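Long-range contacts in core protein VP4 (Bluetongue virus, PDB 2JHP), which caps viral messenger RNA within the core, probably adding the guanosine and methylating the cap in separate active sites: residues D265-D269 / I305-I309; I319-F324 / L336-R341. All blocks are in the same frame, centred on the assembly; numbering follows the deposited sequence.

Contact 1: D265-D269 / I305-I309. With SAH (S-adenosyl-L-homocysteine), chain C.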
ATOM      1  N   ASP A 265      15.207  -8.683 -29.206  1.00 23.12           N
ATOM      2  CA  ASP A 265      14.023  -8.472 -30.049  1.00 18.69           C
ATOM      3  C   ASP A 265      14.375  -8.544 -31.530  1.00 24.65           C
ATOM      4  O   ASP A 265      13.737  -7.902 -32.374  1.00 14.94           O
ATOM      5  CB  ASP A 265      13.337  -7.132 -29.712  1.00 17.52           C
ATOM      6  CG  ASP A 265      11.882  -7.081 -30.179  1.00 24.46           C
ATOM      7  OD1 ASP A 265      11.200  -8.133 -30.171  1.00 28.22           O
ATOM      8  OD2 ASP A 265      11.415  -5.989 -30.558  1.00 13.87           O
ATOM      9  N   VAL A 266      15.381  -9.353 -31.839  1.00 23.39           N
ATOM     10  CA  VAL A 266      15.887  -9.513 -33.203  1.00 24.97           C
ATOM     11  C   VAL A 266      14.879 -10.176 -34.166  1.00 29.97           C
ATOM     12  O   VAL A 266      14.293 -11.219 -33.859  1.00 31.64           O
ATOM     13  CB  VAL A 266      17.242 -10.270 -33.180  1.00 21.21           C
ATOM     14  CG1 VAL A 266      17.743 -10.582 -34.579  1.00 10.28           C
ATOM     15  CG2 VAL A 266      18.276  -9.465 -32.405  1.00 13.93           C
ATOM     16  N   SER A 267      14.683  -9.537 -35.319  1.00 26.23           N
ATOM     17  CA  SER A 267      13.870 -10.060 -36.424  1.00 34.04           C
ATOM     18  C   SER A 267      14.331  -9.428 -37.749  1.00 21.50           C
ATOM     19  O   SER A 267      14.902  -8.337 -37.749  1.00 17.65           O
ATOM     20  CB  SER A 267      12.382  -9.779 -36.191  1.00 22.64           C
ATOM     21  OG  SER A 267      12.070  -8.418 -36.428  1.00 17.52           O
ATOM     22  N   SER A 268      14.077 -10.114 -38.866  1.00 30.90           N
ATOM     23  CA  SER A 268      14.542  -9.656 -40.185  1.00 29.95           C
ATOM     24  C   SER A 268      13.445  -9.642 -41.252  1.00 29.65           C
ATOM     25  O   SER A 268      12.273  -9.853 -40.949  1.00 26.21           O
ATOM     26  CB  SER A 268      15.730 -10.505 -40.655  1.00 24.57           C
ATOM     27  OG  SER A 268      16.939 -10.085 -40.045  1.00 90.46           O
ATOM     28  N   ASP A 269      13.840  -9.370 -42.497  1.00 34.81           N
ATOM     29  CA  ASP A 269      12.950  -9.448 -43.661  1.00 42.40           C
ATOM     30  C   ASP A 269      12.950 -10.859 -44.247  1.00 32.26           C
ATOM     31  O   ASP A 269      12.591 -11.061 -45.417  1.00 32.37           O
ATOM     32  CB  ASP A 269      13.377  -8.438 -44.731  1.00 64.74           C
ATOM     33  CG  ASP A 269      12.620  -7.126 -44.636  1.00 20.98           C
ATOM     34  OD1 ASP A 269      11.527  -7.024 -45.241  1.00 59.52           O
ATOM     35  OD2 ASP A 269      13.127  -6.192 -43.970  1.00-15.90           O
ATOM     36  N   ILE A 305      13.744 -12.774 -24.087  1.00 17.15           N
ATOM     37  CA  ILE A 305      13.934 -13.077 -25.509  1.00 16.82           C
ATOM     38  C   ILE A 305      12.620 -13.123 -26.313  1.00 20.14           C
ATOM     39  O   ILE A 305      11.598 -13.639 -25.847  1.00 16.17           O
ATOM     40  CB  ILE A 305      14.711 -14.423 -25.709  1.00 17.02           C
ATOM     41  CG1 ILE A 305      15.846 -14.595 -24.670  1.00 10.01           C
ATOM     42  CG2 ILE A 305      15.208 -14.563 -27.157  1.00 11.40           C
ATOM     43  CD1 ILE A 305      17.041 -13.641 -24.805  1.00 15.73           C
ATOM     44  N   LYS A 306      12.668 -12.578 -27.525  1.00 22.45           N
ATOM     45  CA  LYS A 306      11.578 -12.692 -28.490  1.00 19.17           C
ATOM     46  C   LYS A 306      11.259 -14.165 -28.741  1.00 29.13           C
ATOM     47  O   LYS A 306      12.167 -14.984 -28.892  1.00 24.70           O
ATOM     48  CB  LYS A 306      11.988 -12.021 -29.797  1.00 14.73           C
ATOM     49  CG  LYS A 306      10.846 -11.602 -30.692  1.00 14.12           C
ATOM     50  CD  LYS A 306      11.352 -11.343 -32.112  1.00 37.30           C
ATOM     51  CE  LYS A 306      10.642 -10.169 -32.765  1.00 48.98           C
ATOM     52  NZ  LYS A 306       9.185 -10.192 -32.495  1.00 19.11           N
ATOM     53  N   HIS A 307       9.976 -14.504 -28.778  1.00 26.95           N
ATOM     54  CA  HIS A 307       9.588 -15.898 -28.910  1.00 15.19           C
ATOM     55  C   HIS A 307       8.410 -16.110 -29.851  1.00 18.27           C
ATOM     56  O   HIS A 307       7.268 -16.208 -29.404  1.00 19.32           O
ATOM     57  CB  HIS A 307       9.260 -16.484 -27.536  1.00 14.63           C
ATOM     58  CG  HIS A 307       9.246 -17.979 -27.506  1.00 14.83           C
ATOM     59  ND1 HIS A 307       8.099 -18.714 -27.714  1.00 37.65           N
ATOM     60  CD2 HIS A 307      10.238 -18.877 -27.297  1.00 13.67           C
ATOM     61  CE1 HIS A 307       8.385 -20.001 -27.629  1.00 11.37           C
ATOM     62  NE2 HIS A 307       9.676 -20.128 -27.383  1.00 23.69           N
ATOM     63  N   ARG A 308       8.679 -16.187 -31.151  1.00 17.81           N
ATOM     64  CA  ARG A 308       7.614 -16.523 -32.111  1.00 17.91           C
ATOM     65  C   ARG A 308       7.413 -18.034 -32.179  1.00 16.82           C
ATOM     66  O   ARG A 308       8.375 -18.786 -32.301  1.00 18.77           O
ATOM     67  CB  ARG A 308       7.833 -15.905 -33.517  1.00 15.17           C
ATOM     68  CG  ARG A 308       9.284 -15.806 -34.006  1.00 38.04           C
ATOM     69  CD  ARG A 308       9.968 -14.469 -33.628  1.00 -8.33           C
ATOM     70  NE  ARG A 308      10.158 -13.594 -34.781  1.00 31.77           N
ATOM     71  CZ  ARG A 308      11.312 -13.434 -35.419  1.00 29.65           C
ATOM     72  NH1 ARG A 308      12.405 -14.089 -35.032  1.00  6.23           N
ATOM     73  NH2 ARG A 308      11.367 -12.618 -36.461  1.00  7.54           N
ATOM     74  N   ILE A 309       6.158 -18.460 -32.057  1.00 13.73           N
ATOM     75  CA  ILE A 309       5.782 -19.869 -32.183  1.00 12.94           C
ATOM     76  C   ILE A 309       5.743 -20.284 -33.654  1.00 13.86           C
ATOM     77  O   ILE A 309       5.043 -19.658 -34.456  1.00 19.60           O
ATOM     78  CB  ILE A 309       4.399 -20.155 -31.574  1.00 23.45           C
ATOM     79  CG1 ILE A 309       4.186 -19.297 -30.330  1.00  4.43           C
ATOM     80  CG2 ILE A 309       4.244 -21.656 -31.278  1.00-10.37           C
ATOM     81  CD1 ILE A 309       2.740 -18.938 -30.049  1.00 18.39           C
TER
HETATM   82  N   SAH C1646      12.560  -3.354 -30.799  1.00 23.02           N
HETATM   83  CA  SAH C1646      11.993  -2.708 -32.025  1.00 30.27           C
HETATM   84  CB  SAH C1646      11.269  -3.709 -32.931  1.00  5.58           C
HETATM   85  CG  SAH C1646      12.174  -4.809 -33.478  1.00 23.71           C
HETATM   86  SD  SAH C1646      12.429  -4.623 -35.255  1.00 38.74           S
HETATM   87  C   SAH C1646      11.070  -1.555 -31.643  1.00 31.49           C
HETATM   88  O   SAH C1646      10.509  -1.526 -30.546  1.00 32.51           O
HETATM   89  OXT SAH C1646      10.878  -0.621 -32.421  1.00 49.20           O
HETATM   90  C5' SAH C1646      13.720  -5.879 -35.336  1.00 20.83           C
HETATM   91  C4' SAH C1646      15.058  -5.207 -35.585  1.00 31.39           C
HETATM   92  O4' SAH C1646      16.113  -6.109 -35.380  1.00 26.03           O
HETATM   93  C3' SAH C1646      15.219  -4.696 -37.007  1.00 27.59           C
HETATM   94  O3' SAH C1646      15.102  -3.297 -36.969  1.00 22.62           O
HETATM   95  C2' SAH C1646      16.612  -5.132 -37.434  1.00  5.55           C
HETATM   96  O2' SAH C1646      17.381  -4.036 -37.867  1.00 49.50           O
HETATM   97  C1' SAH C1646      17.208  -5.662 -36.148  1.00 29.06           C
HETATM   98  N9  SAH C1646      18.172  -6.766 -36.272  1.00 46.31           N
HETATM   99  C8  SAH C1646      18.153  -7.834 -37.130  1.00 24.84           C
HETATM  100  N7  SAH C1646      19.225  -8.613 -36.856  1.00 57.23           N
HETATM  101  C5  SAH C1646      19.915  -8.066 -35.832  1.00 42.35           C
HETATM  102  C6  SAH C1646      21.073  -8.441 -35.158  1.00 54.30           C
HETATM  103  N6  SAH C1646      21.719  -9.550 -35.502  1.00 26.20           N
HETATM  104  N1  SAH C1646      21.549  -7.651 -34.126  1.00 19.24           N
HETATM  105  C2  SAH C1646      20.882  -6.501 -33.767  1.00 11.89           C
HETATM  106  N3  SAH C1646      19.731  -6.138 -34.440  1.00 44.99           N
HETATM  107  C4  SAH C1646      19.259  -6.905 -35.455  1.00 22.67           C

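Contact 2: I319-F324 / L336-R341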
ATOM      1  N   ILE A 319      15.646 -22.635 -24.689  1.00 16.10           N
ATOM      2  CA  ILE A 319      16.279 -22.401 -23.402  1.00 32.94           C
ATOM      3  C   ILE A 319      15.479 -21.333 -22.662  1.00 19.51           C
ATOM      4  O   ILE A 319      15.408 -20.181 -23.094  1.00 24.15           O
ATOM      5  CB  ILE A 319      17.744 -21.976 -23.569  1.00 65.17           C
ATOM      6  CG1 ILE A 319      18.534 -23.063 -24.305  1.00 25.77           C
ATOM      7  CG2 ILE A 319      18.367 -21.700 -22.216  1.00 -7.90           C
ATOM      8  CD1 ILE A 319      19.757 -22.544 -25.017  1.00 22.72           C
ATOM      9  N   SER A 320      14.870 -21.720 -21.547  1.00 19.20           N
ATOM     10  CA  SER A 320      13.898 -20.856 -20.895  1.00 14.87           C
ATOM     11  C   SER A 320      13.784 -21.029 -19.380  1.00 22.99           C
ATOM     12  O   SER A 320      14.189 -22.045 -18.817  1.00 23.02           O
ATOM     13  CB  SER A 320      12.516 -21.067 -21.533  1.00 25.28           C
ATOM     14  OG  SER A 320      11.539 -20.228 -20.931  1.00 23.53           O
ATOM     15  N   THR A 321      13.226 -20.007 -18.739  1.00 16.02           N
ATOM     16  CA  THR A 321      12.696 -20.118 -17.386  1.00 14.09           C
ATOM     17  C   THR A 321      11.162 -20.084 -17.483  1.00 12.33           C
ATOM     18  O   THR A 321      10.484 -21.000 -17.019  1.00 24.19           O
ATOM     19  CB  THR A 321      13.244 -18.997 -16.459  1.00  9.41           C
ATOM     20  OG1 THR A 321      14.650 -19.188 -16.226  1.00 23.83           O
ATOM     21  CG2 THR A 321      12.506 -18.977 -15.117  1.00 -9.86           C
ATOM     22  N   TYR A 322      10.626 -19.037 -18.104  1.00 19.60           N
ATOM     23  CA  TYR A 322       9.191 -18.961 -18.374  1.00 17.14           C
ATOM     24  C   TYR A 322       8.930 -18.535 -19.810  1.00 20.35           C
ATOM     25  O   TYR A 322       9.772 -17.904 -20.441  1.00 19.93           O
ATOM     26  CB  TYR A 322       8.483 -17.962 -17.445  1.00 17.75           C
ATOM     27  CG  TYR A 322       8.612 -18.195 -15.953  1.00 27.40           C
ATOM     28  CD1 TYR A 322       9.137 -17.210 -15.131  1.00 22.41           C
ATOM     29  CD2 TYR A 322       8.177 -19.385 -15.358  1.00 15.17           C
ATOM     30  CE1 TYR A 322       9.243 -17.402 -13.759  1.00 27.49           C
ATOM     31  CE2 TYR A 322       8.285 -19.589 -13.990  1.00 36.88           C
ATOM     32  CZ  TYR A 322       8.815 -18.594 -13.196  1.00 79.43           C
ATOM     33  OH  TYR A 322       8.919 -18.785 -11.839  1.00 16.47           O
ATOM     34  N   LEU A 323       7.760 -18.905 -20.316  1.00 18.00           N
ATOM     35  CA  LEU A 323       7.204 -18.303 -21.520  1.00 18.37           C
ATOM     36  C   LEU A 323       5.856 -17.698 -21.144  1.00 16.67           C
ATOM     37  O   LEU A 323       5.013 -18.361 -20.528  1.00 18.16           O
ATOM     38  CB  LEU A 323       7.034 -19.333 -22.640  1.00 13.10           C
ATOM     39  CG  LEU A 323       8.258 -20.118 -23.128  1.00 36.47           C
ATOM     40  CD1 LEU A 323       7.827 -21.285 -24.029  1.00-11.87           C
ATOM     41  CD2 LEU A 323       9.260 -19.232 -23.850  1.00  9.61           C
ATOM     42  N   PHE A 324       5.651 -16.429 -21.475  1.00 21.72           N
ATOM     43  CA  PHE A 324       4.357 -15.833 -21.179  1.00 17.19           C
ATOM     44  C   PHE A 324       3.776 -14.933 -22.249  1.00 16.02           C
ATOM     45  O   PHE A 324       4.488 -14.480 -23.143  1.00 17.75           O
ATOM     46  CB  PHE A 324       4.333 -15.141 -19.814  1.00 31.06           C
ATOM     47  CG  PHE A 324       5.622 -14.499 -19.416  1.00 34.04           C
ATOM     48  CD1 PHE A 324       6.244 -13.574 -20.241  1.00 31.80           C
ATOM     49  CD2 PHE A 324       6.189 -14.795 -18.179  1.00 27.51           C
ATOM     50  CE1 PHE A 324       7.433 -12.960 -19.851  1.00 31.78           C
ATOM     51  CE2 PHE A 324       7.376 -14.191 -17.767  1.00 25.64           C
ATOM     52  CZ  PHE A 324       7.998 -13.268 -18.604  1.00 25.00           C
ATOM     53  N   LEU A 336       5.271 -14.896 -28.008  1.00 18.89           N
ATOM     54  CA  LEU A 336       5.345 -14.765 -26.561  1.00 20.10           C
ATOM     55  C   LEU A 336       6.664 -14.118 -26.212  1.00 29.41           C
ATOM     56  O   LEU A 336       7.409 -13.704 -27.105  1.00 19.24           O
ATOM     57  CB  LEU A 336       5.247 -16.137 -25.891  1.00 19.82           C
ATOM     58  CG  LEU A 336       4.052 -17.016 -26.270  1.00  2.32           C
ATOM     59  CD1 LEU A 336       4.297 -18.404 -25.758  1.00  7.80           C
ATOM     60  CD2 LEU A 336       2.725 -16.481 -25.742  1.00 19.26           C
ATOM     61  N   ARG A 337       6.945 -14.022 -24.917  1.00 21.15           N
ATOM     62  CA  ARG A 337       8.250 -13.578 -24.441  1.00 12.65           C
ATOM     63  C   ARG A 337       8.879 -14.660 -23.588  1.00 17.31           C
ATOM     64  O   ARG A 337       8.202 -15.343 -22.817  1.00 24.63           O
ATOM     65  CB  ARG A 337       8.146 -12.264 -23.665  1.00  7.10           C
ATOM     66  CG  ARG A 337       7.822 -11.054 -24.524  1.00 22.09           C
ATOM     67  CD  ARG A 337       8.932 -10.762 -25.512  1.00  6.06           C
ATOM     68  NE  ARG A 337       8.474  -9.892 -26.589  1.00  4.35           N
ATOM     69  CZ  ARG A 337       9.224  -9.500 -27.618  1.00 39.15           C
ATOM     70  NH1 ARG A 337      10.496  -9.871 -27.711  1.00 12.92           N
ATOM     71  NH2 ARG A 337       8.704  -8.717 -28.552  1.00 13.17           N
ATOM     72  N   ASN A 338      10.180 -14.830 -23.764  1.00 19.22           N
ATOM     73  CA  ASN A 338      10.920 -15.849 -23.057  1.00 15.04           C
ATOM     74  C   ASN A 338      11.705 -15.191 -21.957  1.00 22.76           C
ATOM     75  O   ASN A 338      12.678 -14.489 -22.223  1.00 22.65           O
ATOM     76  CB  ASN A 338      11.865 -16.576 -24.015  1.00 24.31           C
ATOM     77  CG  ASN A 338      12.559 -17.764 -23.373  1.00 26.33           C
ATOM     78  OD1 ASN A 338      13.340 -18.445 -24.023  1.00 29.22           O
ATOM     79  ND2 ASN A 338      12.285 -18.015 -22.100  1.00  9.37           N
ATOM     80  N   PHE A 339      11.256 -15.393 -20.724  1.00 25.58           N
ATOM     81  CA  PHE A 339      12.000 -14.915 -19.577  1.00 19.64           C
ATOM     82  C   PHE A 339      13.009 -15.970 -19.124  1.00 20.79           C
ATOM     83  O   PHE A 339      12.674 -17.154 -18.981  1.00 22.77           O
ATOM     84  CB  PHE A 339      11.074 -14.508 -18.421  1.00  9.78           C
ATOM     85  CG  PHE A 339      11.812 -14.174 -17.155  1.00 42.18           C
ATOM     86  CD1 PHE A 339      12.567 -13.008 -17.060  1.00 15.17           C
ATOM     87  CD2 PHE A 339      11.784 -15.041 -16.072  1.00 14.55           C
ATOM     88  CE1 PHE A 339      13.264 -12.708 -15.898  1.00 13.46           C
ATOM     89  CE2 PHE A 339      12.478 -14.749 -14.910  1.00 18.33           C
ATOM     90  CZ  PHE A 339      13.218 -13.583 -14.820  1.00 26.72           C
ATOM     91  N   MET A 340      14.240 -15.521 -18.908  1.00 19.58           N
ATOM     92  CA  MET A 340      15.322 -16.395 -18.507  1.00 15.12           C
ATOM     93  C   MET A 340      15.916 -15.849 -17.217  1.00 16.29           C
ATOM     94  O   MET A 340      16.441 -14.733 -17.196  1.00 24.03           O
ATOM     95  CB  MET A 340      16.407 -16.451 -19.596  1.00  7.01           C
ATOM     96  CG  MET A 340      15.962 -16.963 -20.980  1.00 16.83           C
ATOM     97  SD  MET A 340      17.237 -16.864 -22.272  1.00 20.02           S
ATOM     98  CE  MET A 340      18.479 -17.957 -21.606  1.00  8.55           C
ATOM     99  N   ARG A 341      15.810 -16.624 -16.135  1.00 -7.66           N
ATOM    100  CA  ARG A 341      16.465 -16.271 -14.877  1.00  1.04           C
ATOM    101  C   ARG A 341      17.852 -16.885 -14.882  1.00  8.94           C
ATOM    102  O   ARG A 341      18.012 -18.097 -15.055  1.00 11.49           O
ATOM    103  CB  ARG A 341      15.668 -16.750 -13.674  1.00  2.72           C
ATOM    104  CG  ARG A 341      16.034 -16.004 -12.378  1.00-10.83           C
ATOM    105  CD  ARG A 341      16.434 -16.970 -11.296  1.00 35.94           C
ATOM    106  NE  ARG A 341      17.787 -17.462 -11.493  1.00 14.37           N
ATOM    107  CZ  ARG A 341      18.227 -18.651 -11.104  1.00 59.21           C
ATOM    108  NH1 ARG A 341      17.417 -19.502 -10.489  1.00 -3.44           N
ATOM    109  NH2 ARG A 341      19.485 -18.989 -11.341  1.00 47.36           N
TER

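Contact 1: D265-D269 / I305-I309
Lys-306 lays its aliphatic chain across the start of 265-269: CE is 3.3 Å from Asp-265 OD1 and 3.9 Å from Ser-267 CB, and CD is 3.4 Å from Val-266 O. Its NZ forms a salt bridge with Glu-335 and, at 3.7 Å, a long one with Asp-265 OD1, which is also paired with Arg-337. The charged ends thus form a network rather than one isolated pair. Two residues on, Arg-308 leaves the same side of the strand. Val-266 O sits over one face of its guanidinium, 3.6 Å from NH1, and NH2 packs 3.0 Å from Ser-267 CB, while Asp-286 and Glu-285 of helix 280-295 balance its charge. The loop's other side holds S-adenosyl-L-homocysteine: the amino N of the ligand donates to Asp-265 OD2 at 2.9 Å, Val-266 CG1 lies 3.4 Å from adenine N7, and Ser-267 OG is 3.2 Å from C5' of the ligand. Such a loop, leaving strand 260-264 beside parallel strand 302-308, belongs to the cofactor site of Rossmann-like methyltransferases, and the Asp-265, Lys-306 and Glu-335 cluster is consistent with part of the K-D-K-E tetrad of 2'-O-methyltransferases.

Contact 2: I319-F324 / L336-R341
Two short, nearly straight hydrogen bonds lead: Arg-341 N donates to Thr-321 OG1 at 2.8 Å, a side chain standing in for the backbone, and Tyr-322 N donates to Phe-339 O at 2.9 Å. Phe-339 O also accepts from Thr-321 N at 2.9 Å, and two residues facing one make a classic beta bulge; Phe-339 N reaches back to Tyr-322 O at 2.9 Å. At the next hydrogen-bonded pair, Phe-324 and Arg-337 bond each N to the other residue's O at 3.1 Å, fixing the antiparallel register of 322-324 on 336-341. Asn-338, in the non-hydrogen-bonded pair with Leu-323, adds weak bonds from ND2 to Ser-320 OG at 2.6 Å and to Tyr-322 O at 3.0 Å. Side chains then divide between two faces. Tyr-322, Phe-324 and Phe-339 cluster on one, with Phe-324 CZ 3.3 Å from Phe-339 CB and Tyr-322 CD1 3.5 Å from Phe-339 CD2; Arg-337 starts there too, but its end leads off to Asp-265 and Gln-326. On the other, Leu-323 CD2 packs 3.6 Å from Asn-338 CG. At the margin, Ile-319 CG2 touches Met-340 CE at 3.8 Å. The chemistry implies a hairpin held by regular pairing near Phe-324 and by side-chain polar groups around the bulge, where the chain passes from strand 315-320, paired with 357-362, into the main sheet.

Both contacts, centred about 13 Å apart, reach one mixed sheet of order 3-2-1-4-5-7-6, the hallmark of Rossmann-like methyltransferases. Contact 1 sets the loop after strand 260-264 against the neighbouring parallel strand 302-308; contact 2 includes the hairpin 322-324/335-341, with 322-324 the outermost strand within the chain. Probable hydrogen bonds link them, Ile-305 N to Asn-338 O at 2.7 Å and Leu-336 N to His-307 O at 2.8 Å. Loop 265-269 touches the cofactor product directly; contact 2 reaches toward it through Arg-337, whose NH1 is 3.1 Å from Lys-306 CA and whose side chain is about 7 Å from the ligand. The side chain of Phe-324 lies about 11 Å from a bound guanine.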